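Local coordinates for iron-containing alcohol dehydrogenase (Ralstonia eutropha, PDB 3JZD), which probably catalyses the NAD(P)H-dependent reduction of maleylacetate to 3-oxoadipate, as a homodimeric member of the iron-containing alcohol dehydrogenase family, at residues 202-207 with 285-290. Numbering follows the deposited sequence.
Sequences ALAAGI and RATGAG
In T287, chi1 of 56° sets OG1 between the backbone N and C, which turns the CG2 methyl anti to C and leaves it on the side of A204; OG1, turned away from A204, hydrogen-bonds the carbonyl oxygens of I283 and R284 in its own helix. The arrangement is close helix-helix packing in the all-helical C-terminal domain of the iron-containing alcohol dehydrogenase fold, joining the middle of helix 190-212 to the last turn of helix 277-287. Evidence for close approach comes from the backbones: the CA atoms of A204 and T287 are 5.6 Å apart, a spacing permitted by the small methyl of A204, which points at the partner helix. That methyl carries the contact. A204 CB lies 3.8 Å from A286 O and 4.1 Å from T287 CA, so it rests mainly on main-chain atoms of the opposing turn; T287 CG2 is slightly farther from A204 CB, at 4.4 Å. No hydrogen bond or salt bridge spans the two segments, and the 76 Å² buried between them marks a small van der Waals contact.

Neighbouring residues widen the interface. The methyl of A286 packs on E197, I200 and R201 of helix 190-212, and R285 NE forms a salt bridge to E197 OE2, which joins the same two helices further along, nearly two turns before A204. T287 also touches T297 and L298 of helix 294-304.

Directly after the contact the chain leaves the helix at G288 through a Schellman motif, whose positive phi of 71° suits glycine. A bond at this turn is long and weak, with G288 N standing 3.4 Å from R285 O.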
ATOM      1  N   ALA A 202       8.994  10.337  -7.945  1.00 17.19           N
ATOM      2  CA  ALA A 202      10.172   9.499  -8.125  1.00 15.78           C
ATOM      3  C   ALA A 202      10.645   9.497  -9.598  1.00 15.93           C
ATOM      4  O   ALA A 202      11.825   9.655  -9.889  1.00 15.72           O
ATOM      5  CB  ALA A 202       9.905   8.075  -7.624  1.00 13.46           C
ATOM      6  N   LEU A 203       9.722   9.302 -10.508  1.00 16.57           N
ATOM      7  CA  LEU A 203      10.052   9.297 -11.947  1.00 18.06           C
ATOM      8  C   LEU A 203      10.445  10.668 -12.473  1.00 18.80           C
ATOM      9  O   LEU A 203      11.384  10.812 -13.226  1.00 18.07           O
ATOM     10  CB  LEU A 203       8.898   8.715 -12.747  1.00 18.06           C
ATOM     11  CG  LEU A 203       8.773   7.189 -12.548  1.00 21.11           C
ATOM     12  CD1 LEU A 203       7.335   6.692 -12.667  1.00 11.09           C
ATOM     13  CD2 LEU A 203       9.733   6.432 -13.467  1.00 17.91           C
ATOM     14  N   ALA A 204       9.748  11.687 -12.025  1.00 20.76           N
ATOM     15  CA  ALA A 204      10.048  13.029 -12.455  1.00 20.53           C
ATOM     16  C   ALA A 204      11.474  13.396 -12.079  1.00 20.31           C
ATOM     17  O   ALA A 204      12.112  14.135 -12.824  1.00 19.84           O
ATOM     18  CB  ALA A 204       9.062  14.024 -11.888  1.00 17.93           C
ATOM     19  N   ALA A 205      11.960  12.909 -10.941  1.00 19.49           N
ATOM     20  CA  ALA A 205      13.338  13.127 -10.535  1.00 18.51           C
ATOM     21  C   ALA A 205      14.286  12.122 -11.185  1.00 18.63           C
ATOM     22  O   ALA A 205      15.433  12.441 -11.484  1.00 18.30           O
ATOM     23  CB  ALA A 205      13.480  12.994  -9.017  1.00 20.39           C
ATOM     24  N   GLY A 206      13.838  10.895 -11.346  1.00 17.04           N
ATOM     25  CA  GLY A 206      14.671   9.874 -11.940  1.00 17.28           C
ATOM     26  C   GLY A 206      14.943  10.009 -13.435  1.00 16.42           C
ATOM     27  O   GLY A 206      15.999   9.606 -13.903  1.00 18.45           O
ATOM     28  N   ILE A 207      14.020  10.579 -14.198  1.00 16.32           N
ATOM     29  CA  ILE A 207      14.235  10.695 -15.641  1.00 14.96           C
ATOM     30  C   ILE A 207      15.512  11.482 -15.946  1.00 15.56           C
ATOM     31  O   ILE A 207      16.374  11.000 -16.696  1.00 15.61           O
ATOM     32  CB  ILE A 207      12.999  11.296 -16.369  1.00 17.45           C
ATOM     33  CG1 ILE A 207      11.913  10.226 -16.478  1.00 15.74           C
ATOM     34  CG2 ILE A 207      13.400  11.823 -17.765  1.00 10.21           C
ATOM     35  CD1 ILE A 207      10.473  10.743 -16.681  1.00 11.91           C
ATOM     36  N   ARG A 285       2.661  19.551  -8.364  1.00 17.99           N
ATOM     37  CA  ARG A 285       3.507  19.487  -7.175  1.00 18.71           C
ATOM     38  C   ARG A 285       4.512  18.359  -7.319  1.00 17.75           C
ATOM     39  O   ARG A 285       5.678  18.539  -7.014  1.00 16.83           O
ATOM     40  CB  ARG A 285       2.654  19.262  -5.929  1.00 20.26           C
ATOM     41  CG  ARG A 285       3.422  19.289  -4.626  1.00 29.25           C
ATOM     42  CD  ARG A 285       2.495  19.299  -3.407  1.00 32.16           C
ATOM     43  NE  ARG A 285       1.641  18.110  -3.349  1.00 41.18           N
ATOM     44  CZ  ARG A 285       0.646  17.922  -2.473  1.00 46.60           C
ATOM     45  NH1 ARG A 285       0.361  18.848  -1.558  1.00 52.96           N
ATOM     46  NH2 ARG A 285      -0.083  16.806  -2.509  1.00 40.07           N
ATOM     47  N   ALA A 286       4.070  17.193  -7.785  1.00 15.73           N
ATOM     48  CA  ALA A 286       4.968  16.053  -7.887  1.00 16.16           C
ATOM     49  C   ALA A 286       6.020  16.201  -9.026  1.00 16.99           C
ATOM     50  O   ALA A 286       7.080  15.580  -8.990  1.00 18.45           O
ATOM     51  CB  ALA A 286       4.145  14.759  -8.041  1.00 14.51           C
ATOM     52  N   THR A 287       5.718  17.003 -10.039  1.00 16.61           N
ATOM     53  CA  THR A 287       6.635  17.215 -11.164  1.00 16.52           C
ATOM     54  C   THR A 287       7.460  18.507 -11.039  1.00 18.23           C
ATOM     55  O   THR A 287       8.322  18.781 -11.861  1.00 17.86           O
ATOM     56  CB  THR A 287       5.871  17.274 -12.502  1.00 17.47           C
ATOM     57  OG1 THR A 287       4.875  18.280 -12.428  1.00 13.76           O
ATOM     58  CG2 THR A 287       5.208  15.927 -12.846  1.00  8.64           C
ATOM     59  N   GLY A 288       7.233  19.282  -9.985  1.00 18.70           N
ATOM     60  CA  GLY A 288       7.977  20.520  -9.780  1.00 17.91           C
ATOM     61  C   GLY A 288       7.601  21.599 -10.769  1.00 19.15           C
ATOM     62  O   GLY A 288       8.410  22.459 -11.086  1.00 20.55           O
ATOM     63  N   ALA A 289       6.342  21.574 -11.190  1.00 18.41           N
ATOM     64  CA  ALA A 289       5.784  22.460 -12.187  1.00 16.25           C
ATOM     65  C   ALA A 289       5.709  23.928 -11.762  1.00 17.55           C
ATOM     66  O   ALA A 289       5.701  24.827 -12.623  1.00 17.28           O
ATOM     67  CB  ALA A 289       4.392  21.957 -12.527  1.00 13.46           C
ATOM     68  N   GLY A 290       5.682  24.198 -10.450  1.00 18.96           N
ATOM     69  CA  GLY A 290       5.478  25.588  -9.976  1.00 18.55           C
ATOM     70  C   GLY A 290       4.166  26.125 -10.527  1.00 20.64           C
ATOM     71  O   GLY A 290       3.117  25.501 -10.404  1.00 20.95           O
TER